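Local coordinates for B-type Cna protein (Enterococcus faecium, PDB 6FWY) that is of unknown function but, as a surface-protein thioester domain, may serve in covalent attachment of the bacterium to its targets, at residues K20-I25 and W36-S40; E101-A105 and E133-V137; A105-V109 and A140-Y145; I25-P30 and N116-I122; K13-T17 and P58-G62. All blocks are in the same frame, centred on the assembly; numbering follows the deposited sequence.

Interaction 1: residues K20-I25 and W36-S40; sequences KTDGYI and WMISS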
# COMPACT_ATOMS: atom_id res chain seq x y z
N LYS A 20 8.64 10.23 -23.27
CA LYS A 20 9.05 11.52 -22.73
C LYS A 20 8.25 12.64 -23.35
O LYS A 20 7.68 12.49 -24.43
CB LYS A 20 10.54 11.83 -22.90
CG LYS A 20 11.50 10.77 -22.51
CD LYS A 20 12.92 11.10 -22.95
CE LYS A 20 13.82 9.96 -22.48
NZ LYS A 20 15.26 10.28 -22.69
N THR A 21 8.23 13.75 -22.63
CA THR A 21 7.51 14.94 -23.05
C THR A 21 8.22 16.19 -22.56
O THR A 21 8.86 16.20 -21.50
CB THR A 21 6.05 14.94 -22.56
OG1 THR A 21 5.39 16.12 -23.01
CG2 THR A 21 5.96 14.90 -21.04
N ASP A 22 8.06 17.28 -23.32
CA ASP A 22 8.49 18.61 -22.89
C ASP A 22 7.48 19.26 -21.94
O ASP A 22 7.73 20.37 -21.42
CB ASP A 22 8.78 19.49 -24.13
CG ASP A 22 7.64 19.54 -25.13
OD1 ASP A 22 6.53 19.02 -24.86
OD2 ASP A 22 7.86 20.08 -26.22
N GLY A 23 6.33 18.61 -21.72
CA GLY A 23 5.34 19.08 -20.76
C GLY A 23 4.21 19.79 -21.44
O GLY A 23 4.38 20.35 -22.52
N TYR A 24 3.03 19.73 -20.82
CA TYR A 24 1.82 20.39 -21.31
C TYR A 24 1.48 21.68 -20.55
O TYR A 24 0.48 22.33 -20.86
CB TYR A 24 0.65 19.42 -21.15
CG TYR A 24 0.79 18.22 -22.03
CD1 TYR A 24 1.50 17.11 -21.59
CD2 TYR A 24 0.25 18.21 -23.31
CE1 TYR A 24 1.66 16.01 -22.42
CE2 TYR A 24 0.38 17.10 -24.12
CZ TYR A 24 1.07 16.00 -23.66
OH TYR A 24 1.21 14.93 -24.49
N ILE A 25 2.31 22.01 -19.57
CA ILE A 25 2.17 23.16 -18.70
C ILE A 25 3.55 23.75 -18.47
O ILE A 25 4.56 23.15 -18.83
CB ILE A 25 1.50 22.80 -17.33
CG1 ILE A 25 2.33 21.82 -16.50
CG2 ILE A 25 0.10 22.23 -17.55
CD1 ILE A 25 3.36 22.42 -15.58
N TRP A 36 9.73 25.51 -18.07
CA TRP A 36 9.23 24.22 -18.59
C TRP A 36 9.44 23.13 -17.54
O TRP A 36 10.40 23.17 -16.76
CB TRP A 36 9.91 23.81 -19.90
CG TRP A 36 9.54 24.63 -21.10
CD1 TRP A 36 9.04 25.93 -21.12
CD2 TRP A 36 9.71 24.25 -22.46
NE1 TRP A 36 8.88 26.35 -22.41
CE2 TRP A 36 9.27 25.35 -23.26
CE3 TRP A 36 10.17 23.09 -23.10
CZ2 TRP A 36 9.29 25.30 -24.67
CZ3 TRP A 36 10.17 23.05 -24.50
CH2 TRP A 36 9.74 24.16 -25.27
N MET A 37 8.51 22.18 -17.54
CA MET A 37 8.57 21.03 -16.66
C MET A 37 8.55 19.75 -17.49
O MET A 37 7.52 19.10 -17.64
CB MET A 37 7.43 21.08 -15.66
CG MET A 37 7.55 22.21 -14.64
SD MET A 37 8.96 22.01 -13.57
CE MET A 37 9.11 23.59 -12.81
N ILE A 38 9.72 19.42 -18.03
CA ILE A 38 9.91 18.27 -18.89
C ILE A 38 10.01 17.03 -17.98
O ILE A 38 10.27 17.14 -16.77
CB ILE A 38 11.15 18.38 -19.81
CG1 ILE A 38 12.46 18.11 -19.02
CG2 ILE A 38 11.20 19.73 -20.52
CD1 ILE A 38 13.74 18.29 -19.80
N SER A 39 9.79 15.85 -18.58
CA SER A 39 9.90 14.60 -17.85
C SER A 39 10.10 13.41 -18.77
O SER A 39 9.72 13.43 -19.95
CB SER A 39 8.66 14.37 -17.00
OG SER A 39 8.96 13.47 -15.95
N SER A 40 10.72 12.38 -18.18
CA SER A 40 10.90 11.08 -18.82
C SER A 40 10.18 10.02 -17.99
O SER A 40 10.35 9.95 -16.78
CB SER A 40 12.37 10.72 -18.87
OG SER A 40 13.08 11.56 -19.74
O HOH W 1 6.97 22.18 -19.61

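Interaction 2: residues E101-A105 and E133-V137; sequences EAWYA and ETARV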
# COMPACT_ATOMS: atom_id res chain seq x y z
N GLU A 101 -0.51 11.98 -21.83
CA GLU A 101 -1.24 13.00 -21.07
C GLU A 101 -1.64 12.51 -19.68
O GLU A 101 -1.53 13.24 -18.71
CB GLU A 101 -2.49 13.47 -21.83
CG GLU A 101 -2.21 14.32 -23.06
CD GLU A 101 -3.42 14.60 -23.93
OE1 GLU A 101 -4.58 14.46 -23.46
OE2 GLU A 101 -3.20 14.98 -25.11
N ALA A 102 -2.12 11.26 -19.60
CA ALA A 102 -2.53 10.67 -18.32
C ALA A 102 -1.33 10.52 -17.38
O ALA A 102 -1.39 10.91 -16.22
CB ALA A 102 -3.23 9.33 -18.53
N TRP A 103 -0.24 9.96 -17.90
CA TRP A 103 0.99 9.86 -17.13
C TRP A 103 1.51 11.23 -16.65
O TRP A 103 1.85 11.38 -15.48
CB TRP A 103 2.08 9.15 -17.94
CG TRP A 103 3.47 9.43 -17.44
CD1 TRP A 103 4.03 9.02 -16.27
CD2 TRP A 103 4.45 10.22 -18.10
NE1 TRP A 103 5.30 9.50 -16.16
CE2 TRP A 103 5.59 10.24 -17.27
CE3 TRP A 103 4.47 10.93 -19.31
CZ2 TRP A 103 6.76 10.93 -17.61
CZ3 TRP A 103 5.63 11.61 -19.65
CH2 TRP A 103 6.76 11.61 -18.81
N TYR A 104 1.56 12.22 -17.55
CA TYR A 104 2.08 13.54 -17.17
C TYR A 104 1.21 14.22 -16.12
O TYR A 104 1.73 14.85 -15.19
CB TYR A 104 2.23 14.44 -18.40
CG TYR A 104 2.95 15.73 -18.10
CD1 TYR A 104 4.34 15.79 -18.08
CD2 TYR A 104 2.24 16.90 -17.86
CE1 TYR A 104 5.01 16.99 -17.81
CE2 TYR A 104 2.90 18.09 -17.59
CZ TYR A 104 4.28 18.12 -17.57
OH TYR A 104 4.92 19.30 -17.31
N ALA A 105 -0.11 14.11 -16.28
CA ALA A 105 -1.07 14.59 -15.27
C ALA A 105 -0.76 14.01 -13.91
O ALA A 105 -0.80 14.73 -12.92
CB ALA A 105 -2.50 14.22 -15.66
N GLU A 133 -5.21 19.95 -25.66
CA GLU A 133 -4.28 18.99 -25.03
C GLU A 133 -4.03 19.35 -23.56
O GLU A 133 -4.21 18.54 -22.65
CB GLU A 133 -2.94 18.94 -25.77
CG GLU A 133 -2.99 18.22 -27.12
CD GLU A 133 -1.64 18.21 -27.83
OE1 GLU A 133 -1.04 19.28 -28.07
OE2 GLU A 133 -1.18 17.11 -28.18
N THR A 134 -3.65 20.61 -23.33
CA THR A 134 -3.34 21.09 -21.99
C THR A 134 -4.59 20.99 -21.09
O THR A 134 -4.46 20.58 -19.93
CB THR A 134 -2.75 22.51 -22.05
OG1 THR A 134 -1.45 22.42 -22.67
CG2 THR A 134 -2.64 23.17 -20.67
N ALA A 135 -5.77 21.32 -21.62
CA ALA A 135 -7.02 21.26 -20.86
C ALA A 135 -7.42 19.82 -20.43
O ALA A 135 -7.95 19.63 -19.33
CB ALA A 135 -8.16 21.91 -21.66
N ARG A 136 -7.18 18.84 -21.29
CA ARG A 136 -7.35 17.43 -20.89
C ARG A 136 -6.40 17.07 -19.75
O ARG A 136 -6.80 16.46 -18.77
CB ARG A 136 -7.12 16.49 -22.08
CG ARG A 136 -8.26 16.51 -23.09
CD ARG A 136 -8.14 15.36 -24.08
NE ARG A 136 -6.91 15.45 -24.88
CZ ARG A 136 -6.80 16.03 -26.07
NH1 ARG A 136 -7.84 16.62 -26.65
NH2 ARG A 136 -5.62 16.05 -26.69
N VAL A 137 -5.14 17.51 -19.86
CA VAL A 137 -4.17 17.34 -18.77
C VAL A 137 -4.63 18.01 -17.47
O VAL A 137 -4.57 17.40 -16.39
CB VAL A 137 -2.75 17.80 -19.18
CG1 VAL A 137 -1.80 17.82 -18.00
CG2 VAL A 137 -2.21 16.90 -20.27
O HOH W 2 -0.75 14.82 -26.21

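Interaction 3: residues A105-V109 and A140-Y145; sequences ATQLV and AFEKIY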
# COMPACT_ATOMS: atom_id res chain seq x y z
N ALA A 105 -0.11 14.11 -16.28
CA ALA A 105 -1.07 14.59 -15.27
C ALA A 105 -0.76 14.01 -13.91
O ALA A 105 -0.80 14.73 -12.92
CB ALA A 105 -2.50 14.22 -15.66
N THR A 106 -0.43 12.73 -13.87
CA THR A 106 -0.09 12.08 -12.61
C THR A 106 1.25 12.61 -12.08
O THR A 106 1.37 12.88 -10.89
CB THR A 106 -0.11 10.53 -12.74
OG1 THR A 106 -1.28 10.11 -13.45
CG2 THR A 106 -0.12 9.89 -11.40
N GLN A 107 2.24 12.78 -12.95
CA GLN A 107 3.54 13.34 -12.56
C GLN A 107 3.38 14.78 -12.02
O GLN A 107 4.11 15.20 -11.12
CB GLN A 107 4.53 13.29 -13.74
CG GLN A 107 5.89 13.96 -13.52
CD GLN A 107 6.64 13.37 -12.34
OE1 GLN A 107 7.16 12.27 -12.42
NE2 GLN A 107 6.69 14.10 -11.24
N LEU A 108 2.44 15.53 -12.59
CA LEU A 108 2.16 16.88 -12.13
C LEU A 108 1.66 16.85 -10.68
O LEU A 108 2.15 17.59 -9.84
CB LEU A 108 1.17 17.55 -13.09
CG LEU A 108 0.90 19.04 -12.97
CD1 LEU A 108 2.18 19.90 -12.99
CD2 LEU A 108 -0.01 19.38 -14.14
N VAL A 109 0.73 15.95 -10.38
CA VAL A 109 0.29 15.67 -9.00
C VAL A 109 1.48 15.32 -8.09
O VAL A 109 1.64 15.89 -7.01
CB VAL A 109 -0.77 14.55 -8.93
CG1 VAL A 109 -1.08 14.14 -7.48
CG2 VAL A 109 -2.03 15.00 -9.63
N ALA A 140 -7.55 15.95 -15.99
CA ALA A 140 -6.95 14.76 -15.35
C ALA A 140 -6.22 15.07 -14.05
O ALA A 140 -6.44 14.38 -13.05
CB ALA A 140 -6.00 14.04 -16.32
N PHE A 141 -5.38 16.11 -14.07
CA PHE A 141 -4.68 16.61 -12.87
C PHE A 141 -5.65 16.88 -11.71
O PHE A 141 -5.45 16.38 -10.60
CB PHE A 141 -3.90 17.91 -13.16
CG PHE A 141 -3.39 18.60 -11.92
CD1 PHE A 141 -2.19 18.21 -11.36
CD2 PHE A 141 -4.12 19.60 -11.31
CE1 PHE A 141 -1.73 18.80 -10.19
CE2 PHE A 141 -3.67 20.18 -10.13
CZ PHE A 141 -2.47 19.80 -9.57
N GLU A 142 -6.68 17.67 -11.97
CA GLU A 142 -7.65 18.05 -10.94
C GLU A 142 -8.40 16.87 -10.35
O GLU A 142 -8.68 16.83 -9.15
CB GLU A 142 -8.64 19.08 -11.50
CG GLU A 142 -7.98 20.42 -11.73
CD GLU A 142 -8.84 21.42 -12.49
OE1 GLU A 142 -10.01 21.12 -12.86
OE2 GLU A 142 -8.34 22.53 -12.72
N LYS A 143 -8.75 15.90 -11.20
CA LYS A 143 -9.36 14.67 -10.71
C LYS A 143 -8.39 13.95 -9.77
O LYS A 143 -8.74 13.65 -8.64
CB LYS A 143 -9.74 13.75 -11.88
CG LYS A 143 -10.56 12.54 -11.44
CD LYS A 143 -11.16 11.80 -12.62
CE LYS A 143 -11.27 10.28 -12.37
NZ LYS A 143 -12.53 9.90 -11.69
N ILE A 144 -7.17 13.70 -10.23
CA ILE A 144 -6.20 12.92 -9.45
C ILE A 144 -5.82 13.66 -8.16
O ILE A 144 -5.79 13.06 -7.09
CB ILE A 144 -4.94 12.57 -10.29
CG1 ILE A 144 -5.31 11.72 -11.52
CG2 ILE A 144 -3.91 11.79 -9.46
CD1 ILE A 144 -4.25 11.77 -12.62
N TYR A 145 -5.55 14.96 -8.28
CA TYR A 145 -5.14 15.77 -7.13
C TYR A 145 -6.24 15.81 -6.06
O TYR A 145 -5.98 15.58 -4.88
CB TYR A 145 -4.78 17.17 -7.60
CG TYR A 145 -4.21 18.08 -6.55
CD1 TYR A 145 -3.03 17.76 -5.91
CD2 TYR A 145 -4.84 19.27 -6.22
CE1 TYR A 145 -2.48 18.60 -4.95
CE2 TYR A 145 -4.29 20.14 -5.27
CZ TYR A 145 -3.11 19.77 -4.63
OH TYR A 145 -2.54 20.58 -3.68

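Interaction 4: residues I25-P30 and N116-I122; sequences IRVNMP and NFKVSQI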
# COMPACT_ATOMS: atom_id res chain seq x y z
N ILE A 25 2.31 22.01 -19.57
CA ILE A 25 2.17 23.16 -18.70
C ILE A 25 3.55 23.75 -18.47
O ILE A 25 4.56 23.15 -18.83
CB ILE A 25 1.50 22.80 -17.33
CG1 ILE A 25 2.33 21.82 -16.50
CG2 ILE A 25 0.10 22.23 -17.55
CD1 ILE A 25 3.36 22.42 -15.58
N ARG A 26 3.58 24.92 -17.86
CA ARG A 26 4.82 25.54 -17.38
C ARG A 26 4.55 25.98 -15.95
O ARG A 26 3.42 25.90 -15.49
CB ARG A 26 5.22 26.72 -18.28
CG ARG A 26 5.54 26.29 -19.70
CD ARG A 26 5.66 27.43 -20.67
NE ARG A 26 4.36 28.02 -20.98
CZ ARG A 26 4.18 29.19 -21.60
NH1 ARG A 26 5.22 29.90 -22.01
NH2 ARG A 26 2.96 29.64 -21.84
N VAL A 27 5.60 26.41 -15.26
CA VAL A 27 5.47 26.86 -13.88
C VAL A 27 6.25 28.15 -13.67
O VAL A 27 7.46 28.21 -13.98
CB VAL A 27 5.97 25.82 -12.86
CG1 VAL A 27 5.76 26.30 -11.44
CG2 VAL A 27 5.30 24.47 -13.07
N ASN A 28 5.55 29.15 -13.12
CA ASN A 28 6.19 30.33 -12.56
C ASN A 28 6.93 29.94 -11.28
O ASN A 28 6.35 29.78 -10.22
CB ASN A 28 5.17 31.45 -12.26
CG ASN A 28 4.52 32.00 -13.52
OD1 ASN A 28 5.15 32.11 -14.56
ND2 ASN A 28 3.24 32.32 -13.41
N MET A 29 8.23 29.74 -11.44
CA MET A 29 9.11 29.41 -10.35
C MET A 29 9.66 30.71 -9.82
O MET A 29 9.71 31.69 -10.56
CB MET A 29 10.24 28.51 -10.86
CG MET A 29 9.77 27.09 -11.12
SD MET A 29 9.08 26.18 -9.70
CE MET A 29 10.53 25.37 -9.01
N PRO A 30 10.18 30.70 -8.58
CA PRO A 30 10.62 31.98 -7.99
C PRO A 30 11.59 32.88 -8.77
O PRO A 30 11.44 34.09 -8.72
CB PRO A 30 11.30 31.56 -6.70
CG PRO A 30 10.58 30.30 -6.31
CD PRO A 30 10.30 29.59 -7.62
N ASN A 116 7.21 20.85 -4.80
CA ASN A 116 8.10 21.50 -5.75
C ASN A 116 7.58 22.91 -6.17
O ASN A 116 8.36 23.81 -6.42
CB ASN A 116 8.25 20.65 -7.00
CG ASN A 116 8.92 19.32 -6.74
OD1 ASN A 116 8.82 18.48 -7.59
ND2 ASN A 116 9.41 19.05 -5.54
N PHE A 117 6.26 23.00 -6.28
CA PHE A 117 5.53 24.22 -6.51
C PHE A 117 4.07 24.05 -6.10
O PHE A 117 3.54 22.92 -5.98
CB PHE A 117 5.63 24.64 -7.97
CG PHE A 117 5.47 23.51 -8.95
CD1 PHE A 117 4.21 23.11 -9.38
CD2 PHE A 117 6.60 22.85 -9.45
CE1 PHE A 117 4.08 22.06 -10.28
CE2 PHE A 117 6.48 21.84 -10.37
CZ PHE A 117 5.21 21.44 -10.78
N LYS A 118 3.43 25.19 -5.87
CA LYS A 118 2.00 25.27 -5.56
C LYS A 118 1.19 25.26 -6.86
O LYS A 118 1.73 25.55 -7.94
CB LYS A 118 1.71 26.55 -4.76
CG LYS A 118 2.40 26.58 -3.39
CD LYS A 118 2.04 27.86 -2.61
CE LYS A 118 3.02 28.95 -2.99
NZ LYS A 118 2.68 30.33 -2.51
N VAL A 119 -0.11 24.94 -6.73
CA VAL A 119 -1.04 24.94 -7.86
C VAL A 119 -1.17 26.34 -8.48
O VAL A 119 -1.26 26.46 -9.70
CB VAL A 119 -2.42 24.35 -7.45
CG1 VAL A 119 -3.49 24.59 -8.51
CG2 VAL A 119 -2.31 22.85 -7.14
N SER A 120 -1.12 27.39 -7.66
CA SER A 120 -1.19 28.75 -8.17
C SER A 120 0.01 29.16 -9.04
O SER A 120 -0.08 30.15 -9.77
CB SER A 120 -1.34 29.75 -7.00
OG SER A 120 -0.26 29.63 -6.09
N GLN A 121 1.13 28.44 -8.93
CA GLN A 121 2.27 28.66 -9.82
C GLN A 121 2.14 28.00 -11.21
O GLN A 121 2.87 28.34 -12.13
CB GLN A 121 3.57 28.20 -9.17
CG GLN A 121 3.97 28.94 -7.90
CD GLN A 121 5.09 28.21 -7.16
OE1 GLN A 121 4.85 27.62 -6.11
NE2 GLN A 121 6.30 28.21 -7.74
N ILE A 122 1.21 27.06 -11.38
CA ILE A 122 1.07 26.36 -12.66
C ILE A 122 0.51 27.28 -13.74
O ILE A 122 -0.53 27.86 -13.55
CB ILE A 122 0.22 25.08 -12.53
CG1 ILE A 122 0.87 24.09 -11.55
CG2 ILE A 122 0.08 24.40 -13.89
CD1 ILE A 122 0.01 22.91 -11.16
O HOH W 3 1.93 32.19 -10.69

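Interaction 5: residues K13-T17 and P58-G62; sequences KFIET and PSPTG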
# COMPACT_ATOMS: atom_id res chain seq x y z
N LYS A 13 15.78 0.11 -8.44
CA LYS A 13 16.50 0.36 -9.68
C LYS A 13 15.44 0.74 -10.71
O LYS A 13 14.44 0.04 -10.88
CB LYS A 13 17.21 -0.92 -10.14
CG LYS A 13 17.68 -0.94 -11.59
CD LYS A 13 19.16 -0.60 -11.78
CE LYS A 13 19.72 -1.22 -13.07
NZ LYS A 13 20.95 -0.49 -13.48
N PHE A 14 15.70 1.84 -11.40
CA PHE A 14 14.73 2.39 -12.34
C PHE A 14 15.26 2.39 -13.77
O PHE A 14 16.47 2.50 -14.01
CB PHE A 14 14.34 3.80 -11.93
CG PHE A 14 13.69 3.88 -10.58
CD1 PHE A 14 12.32 3.61 -10.43
CD2 PHE A 14 14.43 4.23 -9.46
CE1 PHE A 14 11.72 3.69 -9.19
CE2 PHE A 14 13.84 4.30 -8.20
CZ PHE A 14 12.48 4.01 -8.07
N ILE A 15 14.33 2.29 -14.71
CA ILE A 15 14.63 2.08 -16.12
C ILE A 15 13.69 3.00 -16.88
O ILE A 15 12.52 3.08 -16.55
CB ILE A 15 14.33 0.62 -16.52
CG1 ILE A 15 15.23 -0.35 -15.75
CG2 ILE A 15 14.53 0.43 -18.02
CD1 ILE A 15 14.70 -1.77 -15.68
N GLU A 16 14.20 3.67 -17.91
CA GLU A 16 13.40 4.53 -18.80
C GLU A 16 12.52 3.67 -19.70
O GLU A 16 12.98 2.64 -20.20
CB GLU A 16 14.32 5.36 -19.70
CG GLU A 16 15.25 6.36 -18.96
CD GLU A 16 14.62 7.71 -18.73
OE1 GLU A 16 13.39 7.79 -18.48
OE2 GLU A 16 15.34 8.73 -18.78
N THR A 17 11.27 4.08 -19.91
CA THR A 17 10.36 3.36 -20.84
C THR A 17 10.51 3.80 -22.30
O THR A 17 10.04 3.11 -23.19
CB THR A 17 8.87 3.59 -20.48
OG1 THR A 17 8.53 4.98 -20.67
CG2 THR A 17 8.58 3.19 -19.06
N PRO A 58 17.54 15.43 -12.80
CA PRO A 58 17.31 14.43 -13.84
C PRO A 58 16.72 13.09 -13.33
O PRO A 58 16.82 12.77 -12.16
CB PRO A 58 18.71 14.21 -14.41
CG PRO A 58 19.60 14.49 -13.27
CD PRO A 58 18.98 15.65 -12.59
N SER A 59 16.12 12.34 -14.25
CA SER A 59 15.54 11.02 -13.97
C SER A 59 16.54 10.04 -13.35
O SER A 59 17.71 10.08 -13.71
CB SER A 59 14.94 10.42 -15.26
OG SER A 59 15.94 9.89 -16.19
N PRO A 60 16.08 9.18 -12.44
CA PRO A 60 17.03 8.34 -11.68
C PRO A 60 17.33 7.00 -12.42
O PRO A 60 17.10 5.93 -11.88
CB PRO A 60 16.26 8.10 -10.38
CG PRO A 60 14.84 8.03 -10.83
CD PRO A 60 14.68 8.88 -12.06
N THR A 61 17.87 7.11 -13.62
CA THR A 61 18.08 6.01 -14.56
C THR A 61 19.46 6.08 -15.20
O THR A 61 20.14 7.12 -15.19
CB THR A 61 17.03 6.06 -15.71
OG1 THR A 61 16.98 7.39 -16.28
CG2 THR A 61 15.64 5.71 -15.19
N GLY A 62 19.88 4.96 -15.78
CA GLY A 62 21.22 4.81 -16.38
C GLY A 62 22.26 4.29 -15.40
O GLY A 62 21.97 4.04 -14.25
O HOH W 4 17.90 3.44 -11.00

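Interaction 1: residues K20-I25 and W36-S40
One water bonds to Asp22 O, Ile25 O and Met37 N, bridging the two segments where direct backbone pairing has ended. It donates to both carbonyls and accepts from Met37 N at 2.6 Å. Further along, Thr21 and Ser39 form an antiparallel hydrogen-bonded pair. Thr21 N donates to Ser39 O at 3.1 Å, and Ser39 N returns the bond to Thr21 O, both nearly linear. Lys20 and Ser40 make the next, non-hydrogen-bonded pair. The extended Lys20 chain passes alongside Ser40, bringing CD within 3.2 Å of Ser40 OG. These pairs join strands 11-21 and 32-44 of the large antiparallel sheet. Thr21 then closes an ST turn: its OG1, anti to the backbone N (chi1 -179°), accepts from Gly23 N at 3.0 Å. This ties down the bend where the chain leaves strand 11-21. Asp22 CB meets the benzo part of the Trp36 ring, 3.8 Å from CZ3, with carboxylate and ring planes almost perpendicular. The carboxylate itself is held by Asn128 and His129. Beyond the water, Ile25 CD1 packs on Met37 CB at 4.3 Å, and Met37 O accepts a bond from Tyr104 OH of helix 99-113.

Interaction 2: residues E101-A105 and E133-V137
Glu101 and Arg136 form the salt bridge between the two helices. Arg136 offers the side of its guanidinium group, with one nitrogen for each carboxylate oxygen. NE of Arg136 donates to Glu101 OE1 at 2.9 Å, and NH2 of Arg136 donates to Glu101 OE2 at 3.1 Å. Both bonds are nearly straight and use the syn lone pairs of the carboxylate. The two planes are only 16° apart, so the groups meet edge to edge. A bend at the third torsion of Arg136 (chi3 -62°) lays the NE and NH2 side of the guanidinium along the Glu101 carboxylate. One face of the guanidinium group lies over Glu133 CA.

Other polar links hold the same carboxylate. Glu101 OE1 also accepts from Gly97 N. A water donates to Glu101 OE2 at 2.7 Å and, over a longer bond, to Glu133 OE2. Glu101 OE2 and Glu133 OE2 are 4.2 Å apart. The shared water and the arginine probably ease the repulsion between the two acids. Glu133 OE1 is held separately by Thr130 N.

Apolar contacts centre on Val137. Its CG2 lies 3.8 Å from Glu101 CB, against the aliphatic base of the acid. Its CG1 approaches the edge of the Tyr104 ring, 4.1 Å from CD2. Ala105 CB adds a contact with Val137 CG1 at 4.4 Å.

The axes of segments 101-105 and 133-137 come within 9.8 Å, with a signed crossing angle of -53°. This is helix-pair packing within the thioester domain, combining a small apolar core with a side-on, bidentate salt bridge.

Interaction 3: residues A105-V109 and A140-Y145
Leu108 and Val109 both press on the Phe141 ring around CD1. Leu108 CG is 3.6 Å from Phe141 CD1, with the two side chains at about a right angle. Val109 CG2 reaches the same ring atom at 3.7 Å. Phe141 carries its ring anti to the backbone N (chi1 169°), which directs it along the helix surface toward Val109. The backbone between Leu108 C and Val109 N lies at the ring's edge, in its plane. Tyr145 CB covers part of one ring face.

With CG1 of Val109 opposite the backbone N (chi1 172°), its CG2 is placed beside that N and faces helix 131-150. There CG2 touches Ile144 CG2 at 3.7 Å and Tyr145 CB at 4.0 Å. Val109 CG1 lies at the edge of the Tyr145 ring. Ile144 sends its other branch toward the start of segment 105-109. Its CD1 lies 3.5 Å from Thr106 OG1, whose polar bonds are made to Ala102 O and Phe86 N. Ala105 CB meets Ala140 CB at 3.6 Å, and such small side chains let the backbones come near.

The axes of segments 105-109 and 140-145 approach to 8.6 Å at a signed angle of -49°. Around this buried seam, Met81 of helix 76-84 touches Thr106 and Val109, while Val119 covers Phe141 and Tyr145. Gln107 turns toward strand 49-52, where its OE1 accepts from the backbone N of Cys52, probably the thioester cysteine.

Interaction 4: residues I25-P30 and N116-I122
Gln121 lies against Val27 and Asn28 and uses nearly every atom of its side chain. Its CB sits 3.7 Å from Val27 CG1. Its CG, placed beside the backbone N (chi1 -63°), passes Asn28 O at 3.4 Å. At the tip, NE2 of Gln121 donates to that same Asn28 O at 2.9 Å. The bond is nearly straight and lies in the amide plane of Gln121. Met29 SD is 4.0 Å from Gln121 NE2. The other end of the amide turns back on its own segment: Gln121 OE1 accepts from Lys118 N at 2.8 Å, with the donor 51° above the carbonyl plane.

The backbone adds a second tie, as Asn28 N donates to Gln121 O at 3.0 Å. Val27 and Ile122 form an antiparallel non-hydrogen-bonded pair, where strand 26-29 meets the short strand 122-123. Val27 CG2 stands over the centre of the Phe117 ring in a CH-pi contact, 3.8 Å from the centroid and 10° off the normal. Met29 SD makes an oblique Met-aromatic contact with the same ring. Ile25 CB touches Ile122 CG2. A water links Asn28 ND2 to Ser120 O, while Asn28 OD1 accepts from Asn34 N.

Asn28 thus bonds to Gln121 through both its backbone N and its backbone O. With donor and acceptor both engaged, the rotation of the Gln121 amide is probably fixed, and it pins the 3-10 turn at 119-121 to the strand beside a small apolar core.

Interaction 5: residues K13-T17 and P58-G62
Phe14 packs against the turn at Pro60, with its CB 3.5 Å from Pro60 O. Its ring carbon CD2 reaches Pro60 CG at 4.1 Å, so ring and proline overlap at an angle. Pro60 is the centre of an inverse gamma turn. The Phe14 ring also meets the Phe42 ring, the two planes roughly perpendicular.

Thr61 lies beside Phe14. Its methyl CG2 rests 3.5 Å from Phe14 O, while its hydroxyl faces Glu16. The Glu16 chain bends at its second torsion (chi2 -88°), which swings the carboxylate across to the loop. Ser59 OG donates to Glu16 OE2 at 2.9 Å, approaching from above the carboxylate plane, 61° out of it. Thr61 OG1 stands 2.7 Å from Ser59 OG and 3.3 Å from Glu16 OE2. Both oxygens lie within reach of its single proton, and the longer pairing would be weak. The three oxygens make a compact triangle.

A water adds a polar link at the other end. It accepts from Phe14 N at 2.7 Å and lies 2.8 Å from Pro60 O, to which it can donate.

The contact joins strand 11-21 to the loop between strand 49-52 and helix 62-65. The loop is held by the Glu16 carboxylate, by the bridging water and by the packing of Phe14 with Pro60 and Thr61. Glu16 OE2 accepts from Ser59 OG, whereas the Thr61 proton may go to OE2 or to Ser59 OG. The nearby hydroxyls would probably help to stabilise the negative charge.

Interactions 1 to 4 cluster at one end of the elongated chain, with centres 8 to 16 Å apart. Interaction 5 uses the earlier part of strand 11-21, about 16 Å from interaction 1 and 21 to 24 Å from the others. Interactions 1, 4 and 5 all reach the same antiparallel sheet. Interactions 2 and 3 are successive turns of one helix pair, 99-113 with 131-150, and share Ala105. Ile25 belongs to interactions 1 and 4 and packs on Tyr104 and Leu108. Along the chain, interaction 1 lies within the span of 5, and both precede 2 and 3. Interaction 4 crosses all the others, which probably helps to make one packed core of these strands and helices.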